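Local coordinates for DNA fragmentation factor 40 KDA subunit (PDB 1V0D), which cuts chromosomal DNA during apoptosis as a caspase-activated endonuclease, causing DNA fragmentation and chromatin condensation, at the interface of chains A and B. Residues are numbered along the deposited sequence; one frame, centred on the assembly and turned at random. Chains: chain A/B, DNA fragmentation factor 40 KDA subunit.

Contact 1: the interface of chains A and B. Residues chain A 255, 258, 305; chain B 255, 258, 305.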
loop_
_atom_site.group_PDB
_atom_site.type_symbol
_atom_site.label_atom_id
_atom_site.label_comp_id
_atom_site.label_asym_id
_atom_site.label_seq_id
_atom_site.Cartn_x
_atom_site.Cartn_y
_atom_site.Cartn_z
ATOM N N LEU A 255 7.027 -3.598 1.515
ATOM C CA LEU A 255 5.682 -3.985 1.917
ATOM C C LEU A 255 5.345 -3.331 3.257
ATOM O O LEU A 255 4.202 -2.952 3.511
ATOM C CB LEU A 255 5.576 -5.506 2.019
ATOM C CG LEU A 255 5.528 -6.228 0.669
ATOM C CD1 LEU A 255 5.715 -7.709 0.877
ATOM C CD2 LEU A 255 4.203 -5.952 -0.022
ATOM N N THR A 258 3.072 -0.560 3.421
ATOM C CA THR A 258 1.639 -0.751 3.430
ATOM C C THR A 258 1.093 -0.976 4.834
ATOM O O THR A 258 -0.112 -0.827 5.061
ATOM C CB THR A 258 1.230 -1.919 2.524
ATOM O OG1 THR A 258 1.786 -3.138 3.024
ATOM C CG2 THR A 258 1.724 -1.671 1.104
ATOM N N ILE A 305 -2.332 -4.000 6.185
ATOM C CA ILE A 305 -3.363 -3.288 5.439
ATOM C C ILE A 305 -4.763 -3.918 5.477
ATOM O O ILE A 305 -5.770 -3.210 5.386
ATOM C CB ILE A 305 -2.921 -3.079 3.966
ATOM C CG1 ILE A 305 -3.933 -2.186 3.252
ATOM C CG2 ILE A 305 -2.747 -4.428 3.268
ATOM C CD1 ILE A 305 -3.562 -1.862 1.844
ATOM N N LEU B 255 -5.003 -6.194 -1.110
ATOM C CA LEU B 255 -3.609 -6.047 -1.502
ATOM C C LEU B 255 -3.535 -5.421 -2.895
ATOM O O LEU B 255 -2.632 -4.642 -3.196
ATOM C CB LEU B 255 -2.907 -7.405 -1.485
ATOM C CG LEU B 255 -2.600 -7.939 -0.082
ATOM C CD1 LEU B 255 -2.182 -9.384 -0.169
ATOM C CD2 LEU B 255 -1.503 -7.108 0.563
ATOM N N THR B 258 -2.543 -1.999 -3.315
ATOM C CA THR B 258 -1.151 -1.608 -3.333
ATOM C C THR B 258 -0.538 -1.708 -4.722
ATOM O O THR B 258 0.513 -1.113 -4.981
ATOM C CB THR B 258 -0.328 -2.442 -2.343
ATOM O OG1 THR B 258 -0.348 -3.818 -2.736
ATOM C CG2 THR B 258 -0.903 -2.299 -0.939
ATOM N N ILE B 305 3.825 -3.226 -5.886
ATOM C CA ILE B 305 4.479 -2.108 -5.216
ATOM C C ILE B 305 6.014 -2.134 -5.227
ATOM O O ILE B 305 6.657 -1.080 -5.208
ATOM C CB ILE B 305 3.966 -1.975 -3.757
ATOM C CG1 ILE B 305 4.530 -0.701 -3.133
ATOM C CG2 ILE B 305 4.328 -3.223 -2.952
ATOM C CD1 ILE B 305 4.037 -0.440 -1.748
#
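A:Thr258, whose methyl meets the same methyl of B:Thr258, turns its hydroxyl back into its own chain. OG1 donates to the backbone carbonyl A:Leu255 O at 2.5 Å, lying in the carbonyl plane with a C=O...OG1 angle of 148°. That carbonyl belongs to the last residue of helix 250-255, so the side chain probably helps to cap the C-terminal end of the helix. The bond also fixes the rotation of A:Thr258: with OG1 between the backbone N and the carbonyl carbon (chi1 63°), CG2 stands anti to the carbonyl carbon and points at the partner. The hydroxyl is spent within its chain, and what remains for the partner is hydrocarbon.

Across the twofold axis the two threonines cross at about a right angle, tip to tip, with A:Thr258 CG2 lying 3.4 Å from B:Thr258 CG2. No nitrogen or oxygen bonds across this patch, a small example of a symmetric centre where apolar side-chain groups meet. From one flank comes B:Ile305, in the 3-10 helix 305-307. Its CG1 is anti to the backbone N (chi1 -173°) and the chain runs on extended, which carries CD1 to 3.9 Å from A:Thr258 CG2. The shorter branch of the same isoleucine goes another way, its CG2 resting 4.0 Å from A:Leu255 CD2. One isoleucine thus spans both the helix end and the threonine bonded to it, touching each with a different methyl, and A:Ile305 does likewise to B:Leu255 and B:Thr258. An alanine in place of A:Thr258 would probably leave A:Leu255 O without its hydroxyl mate and open a gap at the axis between B:Thr258 and B:Ile305. Each leucine brings its CD2 branch, crossing the isoleucine at a slant, to that residue's CG2.

Contact 2: the interface of chains A and B. Residues chain A 240, 242, 304-306; chain B 250-251, 254-255.
A:His242 meets B:Glu251, and A:Ala306 meets B:Arg250, in the polar contacts that helix 250-255 of chain B makes here. The first is a side-chain bond: A:His242 NE2 donates to the carboxylate oxygen B:Glu251 OE1 at 2.7 Å, with 159° at the hydrogen. The oxygen lies at the edge of the imidazole, in its plane, but the nitrogen comes to it from above the carboxylate plane. B:Glu251 gets there on an outstretched chain, CG anti to the backbone N (chi1 -178°). The second grip is on a backbone carbonyl, A:Ala306 O, which B:Arg250 NH2 meets at 3.3 Å in the guanidinium plane; NH1 adds a weak bond to the same oxygen.

Ring packing and a second-shell bond steady the chain A side. A:His304 CG lies over one face of the A:His242 imidazole and A:Ser240 CB over the opposite one, both displaced toward the rim. A:His304 is in turn held by the backbone amide A:Ala306 N, which donates to its ND1 at 2.7 Å. CE1 of A:His304 comes within 4.0 Å of the carboxylate carbon B:Glu251 CD, which lies well off the ring plane; this contact carries no hydrogen bond.

In the apolar packing, B:Ile254 CG2 lies 3.8 Å from A:Ile305 CG1, the two side chains running past each other in opposite directions. B:Ile254 CD1 sits over the centre of its own B:Arg250 guanidinium and also touches A:Ala306 CA, and the methyl A:Ala306 CB rests against B:Glu251 CG.

A:His242 is also a zinc ligand, with A:Cys229, A:Cys238 and A:Cys307. Through B:Glu251 the partner helix probably helps to steady this zinc-binding histidine and to hold the dimer together.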
loop_
_atom_site.group_PDB
_atom_site.type_symbol
_atom_site.label_atom_id
_atom_site.label_comp_id
_atom_site.label_asym_id
_atom_site.label_seq_id
_atom_site.Cartn_x
_atom_site.Cartn_y
_atom_site.Cartn_z
ATOM N N SER A 240 -6.033 -13.000 11.511
ATOM C CA SER A 240 -5.287 -13.640 10.430
ATOM C C SER A 240 -3.858 -13.938 10.866
ATOM O O SER A 240 -3.165 -14.758 10.258
ATOM C CB SER A 240 -5.271 -12.740 9.195
ATOM O OG SER A 240 -6.580 -12.309 8.865
ATOM N N HIS A 242 -1.144 -11.744 11.038
ATOM C CA HIS A 242 -0.200 -11.130 10.115
ATOM C C HIS A 242 1.093 -10.766 10.816
ATOM O O HIS A 242 1.067 -10.236 11.926
ATOM C CB HIS A 242 -0.783 -9.835 9.561
ATOM C CG HIS A 242 -2.055 -10.013 8.798
ATOM N ND1 HIS A 242 -3.155 -9.212 9.003
ATOM C CD2 HIS A 242 -2.377 -10.837 7.775
ATOM C CE1 HIS A 242 -4.100 -9.530 8.136
ATOM N NE2 HIS A 242 -3.651 -10.512 7.378
ATOM N N HIS A 304 -1.592 -4.473 9.588
ATOM C CA HIS A 304 -1.344 -4.909 8.225
ATOM C C HIS A 304 -2.483 -4.219 7.480
ATOM O O HIS A 304 -3.491 -3.875 8.081
ATOM C CB HIS A 304 -1.458 -6.434 8.183
ATOM C CG HIS A 304 -1.564 -7.020 6.809
ATOM N ND1 HIS A 304 -2.695 -6.886 6.028
ATOM C CD2 HIS A 304 -0.732 -7.845 6.131
ATOM C CE1 HIS A 304 -2.558 -7.613 4.933
ATOM N NE2 HIS A 304 -1.377 -8.205 4.972
ATOM N N ILE A 305 -2.332 -4.000 6.185
ATOM C CA ILE A 305 -3.363 -3.288 5.439
ATOM C C ILE A 305 -4.763 -3.918 5.477
ATOM O O ILE A 305 -5.770 -3.210 5.386
ATOM C CB ILE A 305 -2.921 -3.079 3.966
ATOM C CG1 ILE A 305 -3.933 -2.186 3.252
ATOM C CG2 ILE A 305 -2.747 -4.428 3.268
ATOM C CD1 ILE A 305 -3.562 -1.862 1.844
ATOM N N ALA A 306 -4.830 -5.236 5.626
ATOM C CA ALA A 306 -6.121 -5.924 5.661
ATOM C C ALA A 306 -6.854 -5.714 7.000
ATOM O O ALA A 306 -8.032 -6.065 7.144
ATOM C CB ALA A 306 -5.922 -7.422 5.398
ATOM N N ARG B 250 -10.508 -12.090 0.215
ATOM C CA ARG B 250 -10.742 -10.732 0.693
ATOM C C ARG B 250 -9.428 -9.977 0.828
ATOM O O ARG B 250 -9.290 -8.858 0.348
ATOM C CB ARG B 250 -11.448 -10.749 2.047
ATOM C CG ARG B 250 -11.492 -9.387 2.682
ATOM C CD ARG B 250 -12.127 -9.380 4.051
ATOM N NE ARG B 250 -12.032 -8.035 4.610
ATOM C CZ ARG B 250 -11.056 -7.621 5.415
ATOM N NH1 ARG B 250 -10.083 -8.456 5.787
ATOM N NH2 ARG B 250 -11.025 -6.351 5.805
ATOM N N GLU B 251 -8.464 -10.594 1.497
ATOM C CA GLU B 251 -7.165 -9.973 1.694
ATOM C C GLU B 251 -6.507 -9.712 0.344
ATOM O O GLU B 251 -5.769 -8.736 0.169
ATOM C CB GLU B 251 -6.283 -10.885 2.536
ATOM C CG GLU B 251 -4.918 -10.315 2.844
ATOM C CD GLU B 251 -4.213 -11.093 3.941
ATOM O OE1 GLU B 251 -4.789 -11.197 5.053
ATOM O OE2 GLU B 251 -3.091 -11.593 3.689
ATOM N N ILE B 254 -7.807 -6.553 -1.226
ATOM C CA ILE B 254 -7.236 -5.377 -0.570
ATOM C C ILE B 254 -5.783 -5.124 -0.969
ATOM O O ILE B 254 -5.369 -3.969 -1.127
ATOM C CB ILE B 254 -7.327 -5.531 0.971
ATOM C CG1 ILE B 254 -8.793 -5.515 1.391
ATOM C CG2 ILE B 254 -6.539 -4.429 1.676
ATOM C CD1 ILE B 254 -9.009 -5.896 2.826
ATOM N N LEU B 255 -5.003 -6.194 -1.110
ATOM C CA LEU B 255 -3.609 -6.047 -1.502
ATOM C C LEU B 255 -3.535 -5.421 -2.895
ATOM O O LEU B 255 -2.632 -4.642 -3.196
ATOM C CB LEU B 255 -2.907 -7.405 -1.485
ATOM C CG LEU B 255 -2.600 -7.939 -0.082
ATOM C CD1 LEU B 255 -2.182 -9.384 -0.169
ATOM C CD2 LEU B 255 -1.503 -7.108 0.563
#

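The C-alpha centres of contact 1 and contact 2 lie about 9 Å apart, and the two share A:Ile305 and B:Leu255. Helix 250-255 of one chain and the 3-10 helix 305-307 of the other serve both, linking the apolar twofold axis at contact 1 to the mixed polar and apolar contacts of contact 2, repeated by symmetry. The 3-10 helix holds the zinc ligand A:Cys307 and leads into A:His308, a magnesium ligand together with A:Asp262. If this pair is the active homodimer, its interface lies beside the metal sites and would probably affect how the two active sites face DNA.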